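Local structure of putative methyltransferase protein (Bacteroides fragilis, 5BP9) at residues A[67-73]-A[226-232]; A[47-53]-A[231-237]. The protein probably transfers methyl groups from S-adenosylmethionine to an acceptor substrate, and binds the product S-adenosyl-L-homocysteine. All blocks are in the same frame, centred on the assembly; numbering follows the deposited sequence.

Contact 1 (A[67-73]-A[226-232]). With ETE (2-{2-[2-2-(methoxy-ethoxy)-ethoxy]-ethoxy}-ethanol), chain B.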
ATOM      1  N   ARG A  67      14.707   9.213   3.883  1.00 12.24           N
ATOM      2  CA  ARG A  67      14.190  10.567   4.062  1.00 13.21           C
ATOM      3  C   ARG A  67      12.966  10.757   3.165  1.00 14.02           C
ATOM      4  O   ARG A  67      12.973  10.290   2.012  1.00 14.22           O
ATOM      5  CB  ARG A  67      15.264  11.592   3.722  1.00 15.48           C
ATOM      6  CG  ARG A  67      16.510  11.454   4.606  1.00 15.53           C
ATOM      7  CD  ARG A  67      17.724  12.189   4.076  1.00 18.41           C
ATOM      8  NE  ARG A  67      17.539  13.635   4.115  1.00 24.08           N
ATOM      9  CZ  ARG A  67      18.402  14.512   3.597  1.00 22.11           C
ATOM     10  NH1 ARG A  67      19.506  14.090   2.976  1.00 19.43           N
ATOM     11  NH2 ARG A  67      18.136  15.813   3.673  1.00 26.80           N
ATOM     12  N   VAL A  68      11.960  11.477   3.690  1.00 13.21           N
ATOM     13  CA  VAL A  68      10.695  11.716   2.979  0.50 14.79           C
ATOM     14  C   VAL A  68      10.396  13.201   2.960  1.00 14.70           C
ATOM     15  O   VAL A  68      10.344  13.839   4.018  1.00 16.87           O
ATOM     16  CB  VAL A  68       9.494  11.025   3.654  0.50 17.11           C
ATOM     17  CG1 VAL A  68       8.252  11.106   2.778  0.50 19.54           C
ATOM     18  CG2 VAL A  68       9.788   9.573   3.941  0.50 18.40           C
ATOM     19  N   PHE A  69      10.194  13.722   1.757  1.00 14.33           N
ATOM     20  CA  PHE A  69       9.861  15.123   1.513  1.00 13.51           C
ATOM     21  C   PHE A  69       8.439  15.207   0.961  1.00 15.03           C
ATOM     22  O   PHE A  69       7.924  14.243   0.418  1.00 15.71           O
ATOM     23  CB  PHE A  69      10.834  15.763   0.523  1.00 16.22           C
ATOM     24  CG  PHE A  69      12.281  15.716   0.930  1.00 18.96           C
ATOM     25  CD1 PHE A  69      13.059  14.608   0.643  1.00 17.91           C
ATOM     26  CD2 PHE A  69      12.887  16.825   1.500  1.00 24.49           C
ATOM     27  CE1 PHE A  69      14.399  14.560   0.988  1.00 19.67           C
ATOM     28  CE2 PHE A  69      14.231  16.791   1.820  1.00 32.78           C
ATOM     29  CZ  PHE A  69      14.973  15.645   1.586  1.00 27.57           C
ATOM     30  N   SER A  70       7.823  16.383   1.073  1.00 15.14           N
ATOM     31  CA  SER A  70       6.463  16.590   0.605  1.00 16.19           C
ATOM     32  C   SER A  70       6.219  18.055   0.337  1.00 18.52           C
ATOM     33  O   SER A  70       6.826  18.905   0.986  1.00 22.58           O
ATOM     34  CB  SER A  70       5.513  16.124   1.700  1.00 17.11           C
ATOM     35  OG  SER A  70       4.169  16.437   1.443  1.00 17.06           O
ATOM     36  N   SER A  71       5.305  18.352  -0.587  1.00 17.54           N
ATOM     37  CA  SER A  71       4.908  19.756  -0.772  0.50 20.63           C
ATOM     38  C   SER A  71       4.033  20.267   0.389  1.00 27.14           C
ATOM     39  O   SER A  71       3.938  21.478   0.577  1.00 32.91           O
ATOM     40  CB  SER A  71       4.200  19.972  -2.108  0.50 22.18           C
ATOM     41  OG  SER A  71       2.883  19.487  -2.067  0.50 21.92           O
ATOM     42  N   GLN A  72       3.426  19.355   1.167  1.00 22.83           N
ATOM     43  CA  GLN A  72       2.470  19.684   2.245  0.60 26.93           C
ATOM     44  C   GLN A  72       3.061  19.598   3.663  1.00 31.48           C
ATOM     45  O   GLN A  72       2.565  20.235   4.582  1.00 30.63           O
ATOM     46  CB  GLN A  72       1.256  18.748   2.191  0.60 27.69           C
ATOM     47  CG  GLN A  72       0.395  18.852   0.929  0.60 31.76           C
ATOM     48  CD  GLN A  72       0.814  17.905  -0.213  0.60 21.24           C
ATOM     49  OE1 GLN A  72       1.576  16.941  -0.032  0.60 15.18           O
ATOM     50  NE2 GLN A  72       0.304  18.180  -1.395  0.60 22.15           N
ATOM     51  N   PHE A  73       4.096  18.777   3.835  1.00 27.35           N
ATOM     52  CA  PHE A  73       4.657  18.463   5.155  1.00 23.23           C
ATOM     53  C   PHE A  73       6.167  18.697   5.180  1.00 24.84           C
ATOM     54  O   PHE A  73       6.821  18.628   4.142  1.00 25.33           O
ATOM     55  CB  PHE A  73       4.350  17.004   5.496  1.00 25.24           C
ATOM     56  CG  PHE A  73       2.890  16.706   5.587  1.00 30.22           C
ATOM     57  CD1 PHE A  73       2.127  17.233   6.628  1.00 34.59           C
ATOM     58  CD2 PHE A  73       2.257  15.930   4.615  1.00 33.23           C
ATOM     59  CE1 PHE A  73       0.757  16.977   6.710  1.00 40.38           C
ATOM     60  CE2 PHE A  73       0.892  15.666   4.696  1.00 43.88           C
ATOM     61  CZ  PHE A  73       0.139  16.196   5.741  1.00 43.58           C
ATOM     62  N   GLU A 226      -5.177  14.089  -0.732  1.00 12.47           N
ATOM     63  CA  GLU A 226      -4.300  13.966  -1.917  1.00 13.11           C
ATOM     64  C   GLU A 226      -2.955  14.651  -1.614  1.00 14.04           C
ATOM     65  O   GLU A 226      -2.795  15.873  -1.817  1.00 18.61           O
ATOM     66  CB  GLU A 226      -4.976  14.553  -3.165  1.00 15.47           C
ATOM     67  CG  GLU A 226      -6.170  13.717  -3.633  1.00 14.15           C
ATOM     68  CD  GLU A 226      -6.881  14.266  -4.835  1.00 18.99           C
ATOM     69  OE1 GLU A 226      -6.749  15.473  -5.134  1.00 28.16           O
ATOM     70  OE2 GLU A 226      -7.607  13.498  -5.474  1.00 17.80           O
ATOM     71  N   ILE A 227      -2.028  13.849  -1.091  1.00 13.90           N
ATOM     72  CA  ILE A 227      -0.693  14.279  -0.641  1.00 15.00           C
ATOM     73  C   ILE A 227       0.301  13.888  -1.739  1.00 15.59           C
ATOM     74  O   ILE A 227       0.062  12.980  -2.520  1.00 19.22           O
ATOM     75  CB  ILE A 227      -0.316  13.538   0.694  1.00 20.69           C
ATOM     76  CG1 ILE A 227      -1.355  13.814   1.779  1.00 26.00           C
ATOM     77  CG2 ILE A 227       1.065  13.920   1.234  1.00 30.74           C
ATOM     78  CD1 ILE A 227      -1.636  15.275   1.989  1.00 22.38           C
ATOM     79  N   ASP A 228       1.430  14.569  -1.783  1.00 15.12           N
ATOM     80  CA  ASP A 228       2.565  14.105  -2.553  1.00 16.22           C
ATOM     81  C   ASP A 228       3.783  13.953  -1.681  1.00 15.90           C
ATOM     82  O   ASP A 228       3.967  14.666  -0.684  1.00 17.55           O
ATOM     83  CB  ASP A 228       2.869  15.019  -3.719  1.00 18.41           C
ATOM     84  CG  ASP A 228       3.208  16.413  -3.281  1.00 25.42           C
ATOM     85  OD1 ASP A 228       4.379  16.689  -2.916  1.00 24.44           O
ATOM     86  OD2 ASP A 228       2.268  17.223  -3.262  1.00 32.23           O
ATOM     87  N   PHE A 229       4.598  12.997  -2.075  1.00 13.24           N
ATOM     88  CA  PHE A 229       5.841  12.679  -1.390  1.00 14.60           C
ATOM     89  C   PHE A 229       6.975  12.468  -2.398  1.00 12.72           C
ATOM     90  O   PHE A 229       6.751  12.258  -3.572  1.00 14.65           O
ATOM     91  CB  PHE A 229       5.680  11.406  -0.562  1.00 16.65           C
ATOM     92  CG  PHE A 229       4.787  11.546   0.638  1.00 16.06           C
ATOM     93  CD1 PHE A 229       5.169  12.339   1.711  1.00 16.09           C
ATOM     94  CD2 PHE A 229       3.632  10.814   0.749  1.00 23.54           C
ATOM     95  CE1 PHE A 229       4.407  12.426   2.845  1.00 18.92           C
ATOM     96  CE2 PHE A 229       2.855  10.900   1.883  1.00 26.96           C
ATOM     97  CZ  PHE A 229       3.234  11.708   2.929  1.00 24.80           C
ATOM     98  N   ARG A 230       8.202  12.473  -1.882  1.00 12.40           N
ATOM     99  CA  ARG A 230       9.383  12.072  -2.632  1.00 11.75           C
ATOM    100  C   ARG A 230      10.394  11.596  -1.599  1.00 12.02           C
ATOM    101  O   ARG A 230      10.481  12.162  -0.528  1.00 13.19           O
ATOM    102  CB  ARG A 230       9.942  13.210  -3.521  1.00 17.25           C
ATOM    103  CG  ARG A 230      10.416  14.413  -2.786  1.00 23.77           C
ATOM    104  CD  ARG A 230      10.764  15.542  -3.742  1.00 29.80           C
ATOM    105  NE  ARG A 230      11.191  16.737  -3.016  1.00 31.08           N
ATOM    106  CZ  ARG A 230      10.383  17.648  -2.456  1.00 30.75           C
ATOM    107  NH1 ARG A 230       9.036  17.532  -2.493  1.00 36.41           N
ATOM    108  NH2 ARG A 230      10.934  18.699  -1.841  1.00 27.52           N
HETATM  109  N   MSE A 231      11.138  10.554  -1.931  1.00 12.02           N
HETATM  110  CA  MSE A 231      12.065   9.933  -0.971  1.00 12.69           C
HETATM  111  C   MSE A 231      13.476  10.005  -1.457  1.00 11.79           C
HETATM  112  O   MSE A 231      13.758  10.097  -2.677  1.00 12.65           O
HETATM  113  CB  MSE A 231      11.649   8.485  -0.717  1.00 14.05           C
HETATM  114  CG  MSE A 231      10.313   8.441   0.028  1.00 14.47           C
HETATM  115 SE   MSE A 231       9.793   6.570   0.389  1.00 17.49          SE
HETATM  116  CE  MSE A 231       9.498   5.947  -1.450  1.00 18.60           C
ATOM    117  N   GLN A 232      14.384  10.038  -0.483  1.00 12.54           N
ATOM    118  CA  GLN A 232      15.823  10.041  -0.743  1.00 13.11           C
ATOM    119  C   GLN A 232      16.501   9.059   0.213  1.00 12.90           C
ATOM    120  O   GLN A 232      16.168   9.033   1.379  1.00 13.22           O
ATOM    121  CB  GLN A 232      16.412  11.444  -0.571  1.00 13.88           C
ATOM    122  CG  GLN A 232      17.933  11.479  -0.716  1.00 17.62           C
ATOM    123  CD  GLN A 232      18.539  12.804  -0.373  1.00 16.82           C
ATOM    124  OE1 GLN A 232      17.849  13.764  -0.067  1.00 23.20           O
ATOM    125  NE2 GLN A 232      19.859  12.855  -0.398  1.00 18.64           N
TER
HETATM  126  OH2 ETE B 301       5.877   5.382  -6.599  1.00 42.60           O
HETATM  127  C12 ETE B 301       6.678   5.168  -5.441  1.00 46.71           C
HETATM  128  C22 ETE B 301       5.704   5.014  -4.290  1.00 37.57           C
HETATM  129  OH3 ETE B 301       6.388   4.680  -3.089  1.00 66.93           O
HETATM  130  C13 ETE B 301       6.231   4.750  -0.684  1.00 44.67           C
HETATM  131  C23 ETE B 301       5.477   4.589  -1.994  1.00 49.22           C
HETATM  132  OH4 ETE B 301       5.325   4.686   0.418  1.00 53.53           O
HETATM  133  C14 ETE B 301       4.962   6.820   1.450  1.00 39.25           C
HETATM  134  C24 ETE B 301       5.690   5.487   1.545  1.00 55.47           C
HETATM  135  OH5 ETE B 301       5.522   7.754   2.371  1.00 48.15           O
HETATM  136  C15 ETE B 301       5.016   8.841   4.481  1.00 48.91           C
HETATM  137  C25 ETE B 301       5.141   7.519   3.733  1.00 49.10           C
HETATM  138  OH6 ETE B 301       5.446   8.668   5.835  1.00 79.91           O
HETATM  139  C26 ETE B 301       5.964   9.855   6.434  1.00 53.19           C
HETATM  140  O   HOH W   1      21.817  15.146   0.678  1.00 30.43           O
HETATM  141  O   HOH W   2       9.220  20.053  -0.218  1.00 43.04           O
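Asp228 and Ser71 meet through matching first torsions: Asp228 CG (chi1 61°) and Ser71 OG (chi1 76°) each sit between their own backbone N and carbonyl carbon, which turns carboxylate and hydroxyl toward one another. In the conformers described here, Ser71 OG donates to the syn lone pair of Asp228 OD2 at 2.6 Å, while Ser71 N reaches Asp228 OD1. Gln72, bent at chi2, folds its amide back over the same acid: Gln72 NE2 gives a second bond to Asp228 OD2 (2.9 Å), arriving from above the carboxylate plane, and Gln72 OE1 takes the backbone N of Asp228 in a nearly straight bond of 3.0 Å. Three bonds thus grip the carboxylate and limit its rotation, while the fourth ties down the backbone beside it. Ser70 OG accepts from Gln72 N, an ST turn, and donates across to Asp228 O (2.8 Å). Before that turn, Arg67 pairs with Gln232 and Phe69 with Arg230 as hydrogen-bonded pairs, with Val68 and Met231 a non-hydrogen-bonded pair between them. On the face carrying Phe69, the Arg230 guanidinium lies flat over Phe69 CB, and a water joins Arg230 NH2 to Ser70 O. The other face is apolar: Val68 CG1, in the modelled conformer, meets Phe229 CD1 at 3.5 Å, and the Phe229 ring is packed between Ile227 CG2 and the glycol ether's C15, 3.7 Å from Phe229 CZ. This is antiparallel pairing of the two inner strands of a four-stranded sheet, whose face with Phe229 and Met231 lines the ether pocket.

Contact 2 (A[47-53]-A[231-237]). With ETE (2-{2-[2-2-(methoxy-ethoxy)-ethoxy]-ethoxy}-ethanol), chain B.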
ATOM      1  N   LYS A  47      16.718   5.061  -9.131  1.00 14.28           N
ATOM      2  CA  LYS A  47      15.759   6.022  -8.572  1.00 15.00           C
ATOM      3  C   LYS A  47      14.776   5.276  -7.645  1.00 13.66           C
ATOM      4  O   LYS A  47      13.575   5.588  -7.603  1.00 15.06           O
ATOM      5  CB  LYS A  47      15.021   6.799  -9.677  1.00 15.47           C
ATOM      6  CG  LYS A  47      15.930   7.629 -10.566  1.00 18.34           C
ATOM      7  CD  LYS A  47      15.156   8.281 -11.704  1.00 25.99           C
ATOM      8  CE  LYS A  47      16.099   9.068 -12.602  1.00 33.71           C
ATOM      9  NZ  LYS A  47      15.484   9.504 -13.882  1.00 38.78           N
ATOM     10  N   ASP A  48      15.305   4.324  -6.871  1.00 13.40           N
ATOM     11  CA  ASP A  48      14.500   3.478  -5.979  1.00 13.92           C
ATOM     12  C   ASP A  48      15.019   3.613  -4.546  1.00 12.56           C
ATOM     13  O   ASP A  48      15.688   2.704  -4.006  1.00 13.65           O
ATOM     14  CB  ASP A  48      14.545   2.019  -6.441  1.00 14.20           C
ATOM     15  CG  ASP A  48      13.749   1.087  -5.547  1.00 15.05           C
ATOM     16  OD1 ASP A  48      12.929   1.570  -4.696  1.00 15.51           O
ATOM     17  OD2 ASP A  48      13.980  -0.132  -5.685  1.00 19.21           O
ATOM     18  N   PRO A  49      14.717   4.750  -3.910  1.00 13.39           N
ATOM     19  CA  PRO A  49      15.289   4.976  -2.563  1.00 12.97           C
ATOM     20  C   PRO A  49      14.801   4.004  -1.483  1.00 11.96           C
ATOM     21  O   PRO A  49      15.608   3.572  -0.663  1.00 13.44           O
ATOM     22  CB  PRO A  49      14.845   6.410  -2.238  1.00 13.08           C
ATOM     23  CG  PRO A  49      13.630   6.619  -3.120  1.00 13.12           C
ATOM     24  CD  PRO A  49      13.941   5.913  -4.387  1.00 14.92           C
HETATM   25  N   MSE A  50      13.491   3.676  -1.483  1.00 12.64           N
HETATM   26  CA  MSE A  50      12.989   2.753  -0.453  1.00 11.86           C
HETATM   27  C   MSE A  50      13.560   1.357  -0.661  1.00 13.21           C
HETATM   28  O   MSE A  50      13.982   0.700   0.315  1.00 12.63           O
HETATM   29  CB  MSE A  50      11.474   2.760  -0.390  1.00 12.44           C
HETATM   30  CG  MSE A  50      10.922   1.822   0.671  1.00 14.55           C
HETATM   31 SE   MSE A  50       8.963   1.885   0.784  1.00 17.88          SE
HETATM   32  CE  MSE A  50       8.791   3.258   2.155  1.00 21.33           C
ATOM     33  N   GLY A  51      13.587   0.882  -1.902  1.00 12.38           N
ATOM     34  CA  GLY A  51      14.223  -0.401  -2.204  1.00 14.12           C
ATOM     35  C   GLY A  51      15.685  -0.430  -1.800  1.00 13.71           C
ATOM     36  O   GLY A  51      16.185  -1.419  -1.250  1.00 13.89           O
ATOM     37  N   ALA A  52      16.400   0.660  -2.069  1.00 13.56           N
ATOM     38  CA  ALA A  52      17.819   0.714  -1.710  1.00 13.72           C
ATOM     39  C   ALA A  52      18.013   0.629  -0.192  1.00 13.16           C
ATOM     40  O   ALA A  52      18.961  -0.009   0.274  1.00 14.90           O
ATOM     41  CB  ALA A  52      18.419   1.984  -2.256  1.00 15.31           C
ATOM     42  N   ALA A  53      17.138   1.290   0.574  1.00 12.85           N
ATOM     43  CA  ALA A  53      17.186   1.217   2.043  1.00 13.21           C
ATOM     44  C   ALA A  53      16.966  -0.195   2.558  1.00 15.70           C
ATOM     45  O   ALA A  53      17.733  -0.701   3.415  1.00 15.22           O
ATOM     46  CB  ALA A  53      16.166   2.137   2.653  1.00 13.59           C
HETATM   47  N   MSE A 231      11.138  10.554  -1.931  1.00 12.02           N
HETATM   48  CA  MSE A 231      12.065   9.933  -0.971  1.00 12.69           C
HETATM   49  C   MSE A 231      13.476  10.005  -1.457  1.00 11.79           C
HETATM   50  O   MSE A 231      13.758  10.097  -2.677  1.00 12.65           O
HETATM   51  CB  MSE A 231      11.649   8.485  -0.717  1.00 14.05           C
HETATM   52  CG  MSE A 231      10.313   8.441   0.028  1.00 14.47           C
HETATM   53 SE   MSE A 231       9.793   6.570   0.389  1.00 17.49          SE
HETATM   54  CE  MSE A 231       9.498   5.947  -1.450  1.00 18.60           C
ATOM     55  N   GLN A 232      14.384  10.038  -0.483  1.00 12.54           N
ATOM     56  CA  GLN A 232      15.823  10.041  -0.743  1.00 13.11           C
ATOM     57  C   GLN A 232      16.501   9.059   0.213  1.00 12.90           C
ATOM     58  O   GLN A 232      16.168   9.033   1.379  1.00 13.22           O
ATOM     59  CB  GLN A 232      16.412  11.444  -0.571  1.00 13.88           C
ATOM     60  CG  GLN A 232      17.933  11.479  -0.716  1.00 17.62           C
ATOM     61  CD  GLN A 232      18.539  12.804  -0.373  1.00 16.82           C
ATOM     62  OE1 GLN A 232      17.849  13.764  -0.067  1.00 23.20           O
ATOM     63  NE2 GLN A 232      19.859  12.855  -0.398  1.00 18.64           N
ATOM     64  N   TYR A 233      17.448   8.277  -0.302  1.00 13.71           N
ATOM     65  CA  TYR A 233      18.257   7.369   0.521  1.00 13.41           C
ATOM     66  C   TYR A 233      19.684   7.495   0.052  1.00 12.97           C
ATOM     67  O   TYR A 233      19.969   7.203  -1.105  1.00 14.49           O
ATOM     68  CB  TYR A 233      17.789   5.911   0.391  1.00 12.77           C
ATOM     69  CG  TYR A 233      18.605   4.982   1.264  1.00 12.94           C
ATOM     70  CD1 TYR A 233      18.481   5.027   2.646  1.00 12.73           C
ATOM     71  CD2 TYR A 233      19.555   4.124   0.714  1.00 14.19           C
ATOM     72  CE1 TYR A 233      19.271   4.207   3.467  1.00 13.63           C
ATOM     73  CE2 TYR A 233      20.358   3.315   1.527  1.00 14.73           C
ATOM     74  CZ  TYR A 233      20.192   3.350   2.904  1.00 14.74           C
ATOM     75  OH  TYR A 233      20.959   2.596   3.768  1.00 16.85           O
ATOM     76  N   LYS A 234      20.581   7.967   0.940  1.00 13.75           N
ATOM     77  CA  LYS A 234      21.966   8.260   0.550  1.00 15.92           C
ATOM     78  C   LYS A 234      21.892   9.233  -0.640  1.00 15.83           C
ATOM     79  O   LYS A 234      21.268  10.279  -0.488  1.00 20.08           O
ATOM     80  CB  LYS A 234      22.753   6.960   0.308  1.00 17.04           C
ATOM     81  CG  LYS A 234      22.840   6.102   1.564  1.00 16.99           C
ATOM     82  CD  LYS A 234      23.734   4.909   1.347  1.00 19.49           C
ATOM     83  CE  LYS A 234      23.951   4.104   2.611  1.00 24.91           C
ATOM     84  NZ  LYS A 234      24.767   2.884   2.355  1.00 35.27           N
ATOM     85  N   ASP A 235      22.452   8.879  -1.801  1.00 14.20           N
ATOM     86  CA  ASP A 235      22.414   9.704  -3.006  1.00 17.11           C
ATOM     87  C   ASP A 235      21.439   9.155  -4.055  1.00 16.65           C
ATOM     88  O   ASP A 235      21.557   9.447  -5.256  1.00 17.94           O
ATOM     89  CB  ASP A 235      23.821   9.875  -3.590  1.00 20.96           C
ATOM     90  CG  ASP A 235      24.455   8.565  -4.046  1.00 29.04           C
ATOM     91  OD1 ASP A 235      23.948   7.480  -3.703  1.00 23.96           O
ATOM     92  OD2 ASP A 235      25.496   8.635  -4.736  1.00 38.39           O
ATOM     93  N   ILE A 236      20.492   8.343  -3.596  1.00 15.19           N
ATOM     94  CA  ILE A 236      19.429   7.844  -4.469  0.50 13.64           C
ATOM     95  C   ILE A 236      18.177   8.694  -4.274  1.00 14.42           C
ATOM     96  O   ILE A 236      17.597   8.744  -3.193  1.00 14.74           O
ATOM     97  CB  ILE A 236      19.111   6.369  -4.185  0.50 17.79           C
ATOM     98  CG1 ILE A 236      20.382   5.535  -4.393  0.50 18.09           C
ATOM     99  CG2 ILE A 236      17.997   5.859  -5.089  0.50 16.68           C
ATOM    100  CD1 ILE A 236      20.275   4.161  -3.834  0.50 28.20           C
ATOM    101  N   GLN A 237      17.808   9.386  -5.352  1.00 12.98           N
ATOM    102  CA  GLN A 237      16.635  10.261  -5.380  0.50 13.16           C
ATOM    103  C   GLN A 237      15.468   9.593  -6.120  1.00 10.93           C
ATOM    104  O   GLN A 237      15.581   9.216  -7.278  1.00 16.19           O
ATOM    105  CB  GLN A 237      16.995  11.605  -6.031  0.50 15.09           C
ATOM    106  CG  GLN A 237      15.895  12.665  -5.987  0.50 17.51           C
ATOM    107  CD  GLN A 237      15.678  13.275  -4.607  0.50 18.63           C
ATOM    108  OE1 GLN A 237      16.570  13.251  -3.758  0.50 17.73           O
ATOM    109  NE2 GLN A 237      14.467  13.831  -4.382  0.50 19.01           N
TER
HETATM  110  OH2 ETE B 301       5.877   5.382  -6.599  1.00 42.60           O
HETATM  111  C12 ETE B 301       6.678   5.168  -5.441  1.00 46.71           C
HETATM  112  C22 ETE B 301       5.704   5.014  -4.290  1.00 37.57           C
HETATM  113  OH3 ETE B 301       6.388   4.680  -3.089  1.00 66.93           O
HETATM  114  C13 ETE B 301       6.231   4.750  -0.684  1.00 44.67           C
HETATM  115  C23 ETE B 301       5.477   4.589  -1.994  1.00 49.22           C
HETATM  116  OH4 ETE B 301       5.325   4.686   0.418  1.00 53.53           O
HETATM  117  C14 ETE B 301       4.962   6.820   1.450  1.00 39.25           C
HETATM  118  C24 ETE B 301       5.690   5.487   1.545  1.00 55.47           C
HETATM  119  OH5 ETE B 301       5.522   7.754   2.371  1.00 48.15           O
HETATM  120  C15 ETE B 301       5.016   8.841   4.481  1.00 48.91           C
HETATM  121  C25 ETE B 301       5.141   7.519   3.733  1.00 49.10           C
HETATM  122  OH6 ETE B 301       5.446   8.668   5.835  1.00 79.91           O
HETATM  123  C26 ETE B 301       5.964   9.855   6.434  1.00 53.19           C
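Pro49 is the main bump of this interface, its ring pressed against the hairpin formed by the end of strand 226-233 and the start of strand 236-244. Pro49 CG fits against Met231 CB at 3.6 Å, while its CB reaches Tyr233 CB and its CD approaches Ile236 CG2, so three hairpin side chains form the hollow the proline ring sits against. Ile236 returns the fit by filling the hollow beside the first helical turn. Its CG2, anti to the backbone N, rests against the backbone at Asp48 N and Pro49 N; its CD1 points at Ala52 CB, though the short 3.3 Å between Ile236 CD1 and Ala52 CB is doubtful evidence of tight packing, because the isoleucine has a second conformer. The hairpin closes with a type II' turn from Tyr233 to Ile236, and the facing helix begins at an N-cap, where Asp48 OD1 accepts from Gly51 N at 3.0 Å. Asp48 OD2 turns instead to Ser132. Small residues make a shelf for the tyrosine: Ala53 CA stands 3.7 Å from the centroid of the Tyr233 ring, 7° off its normal, a CH-pi contact, with Ala52 CB close to Tyr233 CD2. Lys234 CG covers the opposite face, so the ring is sandwiched, and Tyr233 OH is bonded to Asp56, further along the same helix, and to Asp64 N. At the other flank, two selenomethionines cross obliquely, with Met50 CE 3.9 Å from Met231 SE. Both reach the glycol ether: Met231 CE comes within 3.6 Å of its C13, and Met50 CE within 3.9 Å of its C24.

Contacts 1 and 2 illustrate how a sheet and a helix can share the enclosure of one pocket. Their centres lie about 13 Å apart, and strand 226-233 serves both: it pairs with strand 66-69 in contact 1, then runs into the hairpin that receives helix 49-60 in contact 2. Met231 belongs to both contacts and joins Phe229 and Met50 around the ether, whose site is completed by Ile78, Ile131, Phe241 and Trp243. The cofactor product S-adenosyl-L-homocysteine lies close by, about 4 Å from the side chain of Met50 and about 6 Å from that of Met231. Met50 thus lines both the ether pocket and that of S-adenosyl-L-homocysteine.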